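Transcriptional regulator, TetR family (Legionella pneumophila subsp. pneumophila str. Philadelphia 1, PDB 3ON4) probably binds DNA as a helical, two-subunit transcriptional regulator of the TetR family, through a predicted helix-turn-helix motif. Local coordinates at residues A[167-172]-A[176-181]; A[86-91]-A[184-189]; A[31-36]-A[55-60]; A[75-80]-A[135-140]. All blocks are in the same frame, centred on the assembly; numbering follows the deposited sequence.

Interaction 1 (A[167-172]-A[176-181])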
# COMPACT_ATOMS: atom_id res chain seq x y z
N LEU A 167 4.05 6.85 0.88
CA LEU A 167 4.86 6.43 -0.28
C LEU A 167 3.98 5.95 -1.41
O LEU A 167 4.22 6.27 -2.55
CB LEU A 167 5.86 5.32 0.10
CG LEU A 167 7.07 5.70 0.91
CD1 LEU A 167 7.86 4.46 1.36
CD2 LEU A 167 7.97 6.64 0.07
N LEU A 168 2.96 5.19 -1.07
CA LEU A 168 2.03 4.63 -2.06
C LEU A 168 1.42 5.73 -2.91
O LEU A 168 1.37 5.64 -4.15
CB LEU A 168 0.93 3.87 -1.31
CG LEU A 168 -0.00 2.96 -2.08
CD1 LEU A 168 0.74 1.71 -2.63
CD2 LEU A 168 -1.14 2.52 -1.13
N LEU A 169 0.96 6.80 -2.26
CA LEU A 169 0.28 7.86 -2.95
C LEU A 169 1.26 8.88 -3.57
O LEU A 169 0.97 9.41 -4.65
CB LEU A 169 -0.73 8.56 -2.03
CG LEU A 169 -1.79 7.60 -1.48
CD1 LEU A 169 -2.75 8.33 -0.57
CD2 LEU A 169 -2.53 6.92 -2.63
N ALA A 170 2.37 9.17 -2.90
CA ALA A 170 3.34 10.14 -3.44
C ALA A 170 3.83 9.73 -4.81
O ALA A 170 3.98 10.56 -5.70
CB ALA A 170 4.54 10.37 -2.50
N ARG A 171 4.07 8.43 -5.00
CA ARG A 171 4.74 7.99 -6.21
C ARG A 171 3.81 7.94 -7.42
O ARG A 171 4.27 7.78 -8.52
CB ARG A 171 5.48 6.66 -5.98
CG ARG A 171 4.62 5.51 -5.65
CD ARG A 171 5.51 4.31 -5.23
NE ARG A 171 6.22 3.69 -6.35
CZ ARG A 171 5.73 2.76 -7.18
NH1 ARG A 171 4.49 2.29 -7.06
NH2 ARG A 171 6.50 2.30 -8.14
N LEU A 172 2.51 8.08 -7.21
CA LEU A 172 1.60 8.19 -8.34
C LEU A 172 1.72 9.51 -9.11
O LEU A 172 1.62 9.52 -10.35
CB LEU A 172 0.16 8.10 -7.87
CG LEU A 172 -0.22 6.91 -6.99
CD1 LEU A 172 -1.74 6.91 -6.88
CD2 LEU A 172 0.30 5.59 -7.54
N GLU A 176 5.22 15.37 -3.61
CA GLU A 176 6.02 15.31 -2.39
C GLU A 176 5.21 15.63 -1.13
O GLU A 176 5.65 15.30 -0.03
CB GLU A 176 7.18 16.32 -2.45
CG GLU A 176 8.19 16.07 -3.52
CD GLU A 176 9.19 17.21 -3.66
OE1 GLU A 176 9.46 17.64 -4.80
OE2 GLU A 176 9.70 17.68 -2.62
N THR A 177 4.07 16.30 -1.27
CA THR A 177 3.35 16.73 -0.08
C THR A 177 2.84 15.53 0.72
O THR A 177 2.68 15.63 1.93
CB THR A 177 2.21 17.75 -0.39
OG1 THR A 177 1.26 17.18 -1.29
CG2 THR A 177 2.78 19.03 -1.04
N PHE A 178 2.61 14.39 0.06
CA PHE A 178 2.23 13.17 0.79
C PHE A 178 3.36 12.73 1.75
O PHE A 178 3.10 12.25 2.87
CB PHE A 178 1.88 12.01 -0.16
CG PHE A 178 0.57 12.18 -0.88
CD1 PHE A 178 -0.62 11.83 -0.27
CD2 PHE A 178 0.53 12.66 -2.19
CE1 PHE A 178 -1.83 11.96 -0.93
CE2 PHE A 178 -0.67 12.78 -2.87
CZ PHE A 178 -1.86 12.43 -2.23
N LEU A 179 4.61 12.92 1.32
CA LEU A 179 5.77 12.55 2.12
C LEU A 179 6.04 13.61 3.19
O LEU A 179 6.48 13.29 4.29
CB LEU A 179 6.99 12.38 1.23
CG LEU A 179 6.82 11.34 0.12
CD1 LEU A 179 8.04 11.27 -0.77
CD2 LEU A 179 6.53 9.98 0.70
N GLU A 180 5.78 14.87 2.85
CA GLU A 180 5.92 15.96 3.83
C GLU A 180 4.97 15.73 5.00
O GLU A 180 5.30 16.00 6.13
CB GLU A 180 5.66 17.32 3.17
CG GLU A 180 6.75 17.73 2.18
CD GLU A 180 6.41 19.01 1.44
OE1 GLU A 180 5.31 19.56 1.66
OE2 GLU A 180 7.24 19.48 0.63
N GLY A 181 3.78 15.21 4.70
CA GLY A 181 2.78 14.86 5.70
C GLY A 181 3.24 13.83 6.71
O GLY A 181 2.88 13.91 7.89

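Interaction 2 (A[86-91]-A[184-189])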
# COMPACT_ATOMS: atom_id res chain seq x y z
N GLU A 86 15.08 12.44 16.46
CA GLU A 86 16.00 12.49 15.31
C GLU A 86 16.19 11.10 14.71
O GLU A 86 16.35 10.97 13.50
CB GLU A 86 17.34 13.09 15.73
CG GLU A 86 17.33 14.63 15.94
CD GLU A 86 18.61 15.18 16.55
OE1 GLU A 86 19.26 14.50 17.37
OE2 GLU A 86 18.96 16.32 16.22
N LYS A 87 16.16 10.05 15.53
CA LYS A 87 16.29 8.67 15.03
C LYS A 87 15.10 8.29 14.12
O LYS A 87 15.27 7.66 13.06
CB LYS A 87 16.44 7.68 16.19
CG LYS A 87 17.76 7.80 16.95
CD LYS A 87 17.83 6.86 18.14
CE LYS A 87 19.16 7.02 18.87
NZ LYS A 87 19.14 6.45 20.25
N ILE A 88 13.90 8.69 14.54
CA ILE A 88 12.70 8.47 13.74
C ILE A 88 12.81 9.29 12.45
O ILE A 88 12.50 8.79 11.38
CB ILE A 88 11.40 8.87 14.49
CG1 ILE A 88 11.21 8.09 15.81
CG2 ILE A 88 10.20 8.70 13.55
CD1 ILE A 88 11.43 6.60 15.68
N GLN A 89 13.23 10.56 12.55
CA GLN A 89 13.40 11.39 11.33
C GLN A 89 14.40 10.75 10.35
O GLN A 89 14.17 10.71 9.13
CB GLN A 89 13.83 12.83 11.70
CG GLN A 89 12.74 13.64 12.45
CD GLN A 89 13.24 14.95 13.05
OE1 GLN A 89 14.42 15.08 13.43
NE2 GLN A 89 12.35 15.92 13.17
N LYS A 90 15.50 10.23 10.87
CA LYS A 90 16.52 9.61 10.02
C LYS A 90 16.06 8.28 9.45
O LYS A 90 16.45 7.90 8.34
CB LYS A 90 17.85 9.44 10.77
CG LYS A 90 18.54 10.73 11.16
CD LYS A 90 19.05 11.56 9.97
CE LYS A 90 19.70 12.85 10.48
NZ LYS A 90 20.15 13.82 9.42
N PHE A 91 15.24 7.55 10.21
CA PHE A 91 14.58 6.35 9.70
C PHE A 91 13.78 6.69 8.45
O PHE A 91 13.92 6.01 7.42
CB PHE A 91 13.69 5.73 10.78
CG PHE A 91 12.55 4.93 10.24
CD1 PHE A 91 12.72 3.60 9.87
CD2 PHE A 91 11.29 5.49 10.13
CE1 PHE A 91 11.66 2.87 9.38
CE2 PHE A 91 10.23 4.76 9.65
CZ PHE A 91 10.40 3.46 9.28
N HIS A 184 5.65 15.80 8.87
CA HIS A 184 4.85 16.65 9.74
C HIS A 184 4.27 15.86 10.92
O HIS A 184 4.29 16.33 12.04
CB HIS A 184 3.68 17.31 8.99
CG HIS A 184 4.08 18.38 8.02
ND1 HIS A 184 5.06 19.31 8.31
CD2 HIS A 184 3.61 18.69 6.79
CE1 HIS A 184 5.19 20.14 7.28
NE2 HIS A 184 4.32 19.78 6.35
N PHE A 185 3.72 14.68 10.65
CA PHE A 185 3.17 13.85 11.73
C PHE A 185 4.24 13.52 12.77
O PHE A 185 4.01 13.61 13.98
CB PHE A 185 2.56 12.56 11.18
CG PHE A 185 2.14 11.57 12.25
CD1 PHE A 185 0.90 11.67 12.85
CD2 PHE A 185 2.98 10.54 12.64
CE1 PHE A 185 0.50 10.78 13.84
CE2 PHE A 185 2.58 9.62 13.60
CZ PHE A 185 1.34 9.75 14.21
N ILE A 186 5.42 13.15 12.29
CA ILE A 186 6.54 12.80 13.17
C ILE A 186 6.90 14.01 14.05
O ILE A 186 6.96 13.91 15.29
CB ILE A 186 7.76 12.30 12.34
CG1 ILE A 186 7.47 10.97 11.66
CG2 ILE A 186 9.00 12.17 13.22
CD1 ILE A 186 8.49 10.55 10.54
N ASP A 187 7.11 15.15 13.39
CA ASP A 187 7.56 16.37 14.04
C ASP A 187 6.54 16.89 15.04
O ASP A 187 6.92 17.46 16.05
CB ASP A 187 7.82 17.46 13.00
CG ASP A 187 9.01 17.16 12.10
OD1 ASP A 187 9.76 16.19 12.40
OD2 ASP A 187 9.20 17.91 11.10
N GLN A 188 5.25 16.73 14.73
CA GLN A 188 4.21 17.27 15.62
C GLN A 188 3.84 16.30 16.75
O GLN A 188 3.37 16.75 17.80
CB GLN A 188 2.97 17.70 14.83
CG GLN A 188 3.22 18.83 13.80
CD GLN A 188 3.77 20.11 14.42
OE1 GLN A 188 3.15 20.69 15.31
NE2 GLN A 188 4.94 20.55 13.95
N THR A 189 4.08 15.01 16.56
CA THR A 189 3.63 13.99 17.51
C THR A 189 4.70 13.57 18.51
O THR A 189 4.38 13.35 19.68
CB THR A 189 3.07 12.73 16.80
OG1 THR A 189 2.11 13.12 15.81
CG2 THR A 189 2.39 11.77 17.80

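Interaction 3 (A[31-36]-A[55-60])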
# COMPACT_ATOMS: atom_id res chain seq x y z
N PHE A 31 6.78 -9.03 -12.69
CA PHE A 31 8.07 -9.25 -13.33
C PHE A 31 8.26 -10.75 -13.50
O PHE A 31 7.59 -11.55 -12.84
CB PHE A 31 9.21 -8.66 -12.52
CG PHE A 31 9.71 -9.59 -11.44
CD1 PHE A 31 9.03 -9.71 -10.25
CD2 PHE A 31 10.84 -10.38 -11.65
CE1 PHE A 31 9.46 -10.60 -9.26
CE2 PHE A 31 11.27 -11.29 -10.68
CZ PHE A 31 10.59 -11.39 -9.48
N SER A 32 9.19 -11.11 -14.36
CA SER A 32 9.51 -12.51 -14.63
C SER A 32 11.02 -12.71 -14.65
O SER A 32 11.77 -11.76 -14.77
CB SER A 32 8.94 -12.92 -15.99
OG SER A 32 9.69 -12.33 -17.04
N PHE A 33 11.46 -13.95 -14.58
CA PHE A 33 12.89 -14.25 -14.75
C PHE A 33 13.43 -13.73 -16.08
O PHE A 33 14.57 -13.26 -16.17
CB PHE A 33 13.11 -15.75 -14.69
CG PHE A 33 13.17 -16.30 -13.30
CD1 PHE A 33 12.68 -15.58 -12.20
CD2 PHE A 33 13.72 -17.56 -13.07
CE1 PHE A 33 12.74 -16.11 -10.92
CE2 PHE A 33 13.78 -18.08 -11.79
CZ PHE A 33 13.29 -17.35 -10.71
N LYS A 34 12.61 -13.80 -17.13
CA LYS A 34 13.01 -13.28 -18.44
C LYS A 34 13.30 -11.77 -18.39
O LYS A 34 14.23 -11.30 -19.03
CB LYS A 34 11.91 -13.55 -19.47
CG LYS A 34 12.22 -13.03 -20.85
CD LYS A 34 13.44 -13.71 -21.45
CE LYS A 34 13.51 -13.47 -22.95
NZ LYS A 34 14.68 -14.17 -23.49
N ASP A 35 12.50 -11.01 -17.65
CA ASP A 35 12.79 -9.59 -17.45
C ASP A 35 14.19 -9.37 -16.88
O ASP A 35 14.90 -8.41 -17.27
CB ASP A 35 11.77 -8.93 -16.53
CG ASP A 35 10.39 -8.83 -17.15
OD1 ASP A 35 10.29 -8.64 -18.37
OD2 ASP A 35 9.41 -8.94 -16.38
N ILE A 36 14.57 -10.20 -15.91
CA ILE A 36 15.88 -10.06 -15.25
C ILE A 36 16.99 -10.41 -16.22
O ILE A 36 17.97 -9.68 -16.33
CB ILE A 36 16.01 -10.98 -14.01
CG1 ILE A 36 15.00 -10.58 -12.94
CG2 ILE A 36 17.42 -10.92 -13.44
CD1 ILE A 36 15.06 -11.46 -11.71
N GLU A 55 9.40 -18.32 -6.42
CA GLU A 55 9.26 -18.26 -4.96
C GLU A 55 10.60 -18.17 -4.24
O GLU A 55 10.75 -17.37 -3.30
CB GLU A 55 8.49 -19.48 -4.44
CG GLU A 55 8.40 -19.64 -2.92
CD GLU A 55 7.55 -20.85 -2.49
OE1 GLU A 55 6.85 -21.48 -3.33
OE2 GLU A 55 7.59 -21.18 -1.29
N ASP A 56 11.56 -18.98 -4.67
CA ASP A 56 12.90 -18.96 -4.08
C ASP A 56 13.55 -17.59 -4.17
O ASP A 56 14.22 -17.15 -3.22
CB ASP A 56 13.80 -20.00 -4.75
CG ASP A 56 13.35 -21.43 -4.49
OD1 ASP A 56 13.13 -21.78 -3.33
OD2 ASP A 56 13.22 -22.19 -5.45
N LEU A 57 13.35 -16.91 -5.30
CA LEU A 57 13.91 -15.58 -5.50
C LEU A 57 13.17 -14.60 -4.60
O LEU A 57 13.81 -13.78 -3.92
CB LEU A 57 13.84 -15.15 -6.96
CG LEU A 57 14.28 -13.72 -7.28
CD1 LEU A 57 15.73 -13.50 -6.83
CD2 LEU A 57 14.13 -13.45 -8.80
N GLY A 58 11.84 -14.68 -4.56
CA GLY A 58 11.06 -13.81 -3.69
C GLY A 58 11.53 -13.86 -2.23
O GLY A 58 11.74 -12.83 -1.60
N VAL A 59 11.67 -15.07 -1.69
CA VAL A 59 12.13 -15.27 -0.31
C VAL A 59 13.50 -14.64 -0.09
O VAL A 59 13.74 -13.93 0.90
CB VAL A 59 12.16 -16.78 0.03
CG1 VAL A 59 12.98 -17.06 1.31
CG2 VAL A 59 10.75 -17.33 0.15
N ALA A 60 14.41 -14.91 -1.01
CA ALA A 60 15.77 -14.43 -0.92
C ALA A 60 15.87 -12.88 -1.03
O ALA A 60 16.63 -12.25 -0.29
CB ALA A 60 16.67 -15.13 -1.99

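Interaction 4 (A[75-80]-A[135-140])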
# COMPACT_ATOMS: atom_id res chain seq x y z
N ASP A 75 22.53 1.30 12.76
CA ASP A 75 23.47 2.43 12.72
C ASP A 75 22.86 3.72 13.22
O ASP A 75 23.57 4.56 13.78
CB ASP A 75 24.03 2.62 11.31
CG ASP A 75 25.13 1.62 10.98
OD1 ASP A 75 25.87 1.21 11.90
OD2 ASP A 75 25.25 1.24 9.79
N ILE A 76 21.55 3.89 13.00
CA ILE A 76 20.82 5.05 13.51
C ILE A 76 20.63 4.95 15.02
O ILE A 76 20.93 5.91 15.74
CB ILE A 76 19.44 5.22 12.82
CG1 ILE A 76 19.63 5.58 11.34
CG2 ILE A 76 18.61 6.28 13.54
CD1 ILE A 76 18.38 5.40 10.48
N SER A 77 20.15 3.80 15.51
CA SER A 77 19.84 3.69 16.95
C SER A 77 21.10 3.62 17.80
O SER A 77 21.07 4.02 18.98
CB SER A 77 18.89 2.53 17.26
OG SER A 77 19.32 1.31 16.70
N ASN A 78 22.21 3.18 17.22
CA ASN A 78 23.46 3.20 17.97
C ASN A 78 24.25 4.51 17.89
O ASN A 78 25.30 4.65 18.51
CB ASN A 78 24.30 1.99 17.61
CG ASN A 78 23.69 0.70 18.16
OD1 ASN A 78 23.34 0.61 19.35
ND2 ASN A 78 23.54 -0.28 17.31
N ASN A 79 23.70 5.49 17.16
CA ASN A 79 24.27 6.83 17.11
C ASN A 79 23.84 7.58 18.37
O ASN A 79 22.69 8.00 18.51
CB ASN A 79 23.81 7.55 15.85
CG ASN A 79 24.50 8.89 15.65
OD1 ASN A 79 25.02 9.48 16.59
ND2 ASN A 79 24.49 9.37 14.42
N SER A 80 24.78 7.77 19.29
CA SER A 80 24.49 8.38 20.59
C SER A 80 24.24 9.90 20.55
O SER A 80 23.75 10.47 21.53
CB SER A 80 25.62 8.07 21.58
OG SER A 80 26.84 8.65 21.15
N ILE A 135 8.66 -2.36 13.19
CA ILE A 135 7.79 -1.99 14.30
C ILE A 135 8.52 -2.13 15.65
O ILE A 135 8.49 -1.19 16.47
CB ILE A 135 6.49 -2.82 14.24
CG1 ILE A 135 5.69 -2.38 13.00
CG2 ILE A 135 5.70 -2.71 15.56
CD1 ILE A 135 4.61 -3.32 12.63
N GLU A 136 9.22 -3.25 15.85
CA GLU A 136 10.03 -3.43 17.06
C GLU A 136 11.10 -2.34 17.19
O GLU A 136 11.29 -1.80 18.27
CB GLU A 136 10.67 -4.83 17.08
CG GLU A 136 11.50 -5.16 18.34
CD GLU A 136 10.73 -4.95 19.64
OE1 GLU A 136 9.53 -5.30 19.69
OE2 GLU A 136 11.33 -4.42 20.59
N TRP A 137 11.79 -2.01 16.10
CA TRP A 137 12.81 -0.94 16.14
C TRP A 137 12.20 0.41 16.54
O TRP A 137 12.69 1.09 17.46
CB TRP A 137 13.48 -0.80 14.79
CG TRP A 137 14.61 0.15 14.82
CD1 TRP A 137 15.89 -0.11 15.22
CD2 TRP A 137 14.56 1.53 14.47
NE1 TRP A 137 16.65 1.03 15.13
CE2 TRP A 137 15.85 2.05 14.68
CE3 TRP A 137 13.54 2.39 14.03
CZ2 TRP A 137 16.16 3.38 14.43
CZ3 TRP A 137 13.85 3.71 13.78
CH2 TRP A 137 15.16 4.20 13.97
N LEU A 138 11.12 0.78 15.87
CA LEU A 138 10.38 2.02 16.19
C LEU A 138 9.87 2.08 17.65
O LEU A 138 10.05 3.10 18.34
CB LEU A 138 9.19 2.18 15.21
CG LEU A 138 9.49 2.61 13.77
CD1 LEU A 138 8.23 2.57 12.89
CD2 LEU A 138 10.11 4.02 13.79
N LYS A 139 9.24 1.00 18.12
CA LYS A 139 8.77 0.87 19.50
C LYS A 139 9.90 1.06 20.49
O LYS A 139 9.77 1.80 21.48
CB LYS A 139 8.14 -0.50 19.73
CG LYS A 139 7.71 -0.80 21.18
CD LYS A 139 7.47 -2.30 21.30
CE LYS A 139 7.09 -2.73 22.67
NZ LYS A 139 7.65 -4.09 22.98
N GLY A 140 11.02 0.40 20.23
CA GLY A 140 12.21 0.53 21.11
C GLY A 140 12.76 1.95 21.20
O GLY A 140 13.10 2.42 22.30

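Interaction 1 (A[167-172]-A[176-181])
Ala170 and Phe178 bring their CA atoms within 5.3 Å of each other where helix 149-173 doubles back into helix 177-189, the two short axes running nearly antiparallel at 157°. So close an approach suits the alanine, whose lone methyl fills the interface without holding the backbones apart. Ala170 CB touches Leu179 CG at 3.6 Å and Phe178 CB at 3.9 Å. The aromatic ring swings to one flank of the methyl. There Leu169 CB lies over a ring face in a CH-pi contact, 3.8 Å from the Phe178 centroid and displaced toward the rim, while Leu169 CD1 follows along the same CE1-CD1 side. The two segments form an alpha-hairpin, and in TetR-family proteins the last two long helices commonly supply the dimer interface; here the second subunit likewise reaches it, with Ser161 of that subunit packing on Phe178. On the other flank, Leu179, its CG trans to the carbonyl carbon (chi1 -57°), turns its branches toward helix 149-173. Its CD2 meets Leu167 CD2 at 3.7 Å, the two side chains crossing at about a right angle. Branched leucines serve well here, since each can spread methyls over several neighbours: Leu167 also packs on Ile95 and Leu179 on Leu96, both of helix 84-98.

Interaction 2 (A[86-91]-A[184-189])
Ile88 and Gln89 face Ile186 and Asp187 across two helices that run almost exactly antiparallel, at 177°, within the all-helical C-terminal domain of a TetR-family regulator. The axes are 10.3 Å apart, a spacing that large side chains must bridge. On the buried side this is done by two isoleucines. Ile186 is directed toward helix 84-98, and with CG1 placed beside the backbone N (chi1 -67°) the other branch, CG2, lies trans to that N and meets Ile88 CG2 at 3.7 Å. The extended second torsion of Ile186 then carries CD1 alongside the same methyl, to 3.9 Å from Ile88 CG2. Ile88 behaves differently beyond CG1: its CD1 bends off toward helix 121-144, where the residue packs on Leu138 and Val141. Beta-branching thus lets one isoleucine serve two helix neighbours at once. Nearer the surface the contact turns polar. Gln89 stretches its chain past Ile186, with CG 4.1 Å from Ile186 CG2, and delivers its amide to Asp187. A glutamine fits this margin because its methylene portion can pack on carbon while its NH2 donates at the end. Asp187 OD1 also forms a salt bridge with Arg183, which would be expected to favour the charged carboxylate. Amide and carboxylate planes stand 80° apart; Gln89 NE2, 2.7 Å from Asp187 OD1, donates within its own amide plane but meets the oxygen from above the carboxylate plane.

Interaction 3 (A[31-36]-A[55-60])
Leu57 reaches from helix 54-77 to Phe31, Phe33 and Ile36, and a single methyl, CD2, makes all three contacts. The leucine starts with CG anti to its backbone N (chi1 175°), which carries the branched end toward the other segment. Ile36 answers tip to tip: its extended chain brings CD1 to 3.6 Å from Leu57 CD2. Phe33 and Leu57 instead slide past each other in opposite directions, Phe33 CE1 stopping 3.7 Å from Leu57 CD2. Phe31 offers its ring edge, with CE2 at 4.0 Å from Leu57 CD2 and the methyl close to the ring plane. Two phenyl groups and an isoleucine suit this job because the backbones are far apart, Phe33 and Leu57 having their CA atoms 9.4 Å from each other. Further packing comes from helix 11-26, where Leu57 rests on Ile15 and Ala19. In sequence between the two phenylalanines, Ser32 is the N-cap of helix 33-40 and forms a capping box with Asp35: Asp35 N donates to Ser32 OG at 3.2 Å, and Ser32 N donates back to Asp35 OD2. Phe33 and Ile36 also pack on Ile47 of helix 44-50. Such a hydrophobic core, tying the two helices of the predicted helix-turn-helix motif to the first helix and to the long helix 54-77, is typical of the TetR-family DNA-binding domain.

Interaction 4 (A[75-80]-A[135-140])
The indole of Trp137 meets Ile76 and Ser77 with its edge, both partners lying near the ring plane. At the pyrrole end, NE1 donates to Ser77 OG over 3.1 Å with an N-H...O angle of 155°, the hydroxyl tilted 17° from the plane. Farther along the same rim, Ile76 CG2 sits 3.9 Å from Trp137 CZ2, and the two side chains cross at about a right angle. Tryptophan suits the position because one flat group can both donate a hydrogen bond and offer an apolar benzo edge to a branched neighbour. The contact joins the C-terminal end of helix 54-77, the long helix that in TetR-family folds leads from the DNA-binding domain into the C-terminal one, to helix 121-144 within the latter. A chi1 of -173° swings the indole away from its own backbone N, and the ring bridges backbones whose nearest CA atoms, those of Ser77 and Trp137, are 8.5 Å apart. Small Ser77 lets the ring edge come close, its CB lying 3.4 Å from Trp137 NE1. Its hydroxyl also bonds to Leu73 O one helical turn back, which would help to hold OG in its rotamer, and Trp137 NE1 makes a weak bond to that same carbonyl.

How the interactions relate
Interaction 3 comes first along the chain and stands apart, its centre 28 to 35 Å from the others, in the predicted DNA-binding region. Helix 54-77 links it to interaction 4, whose centre is about 31 Å away on the opposite side of the chain's centre. Interactions 2 and 4 alternate in sequence and touch in space, their centres 13 Å apart: Phe91 and Lys87 pack on Trp137, and Ile88 on Leu138. Interactions 1 and 2 have one helix in common, 177-189, and both are touched by the second subunit; their centres are 16 Å apart. The C-terminal contacts thus join helices 54-77, 84-98, 121-144, 149-173 and 177-189, connecting the hairpin that touches the second subunit with the helix that leads to the DNA-binding region.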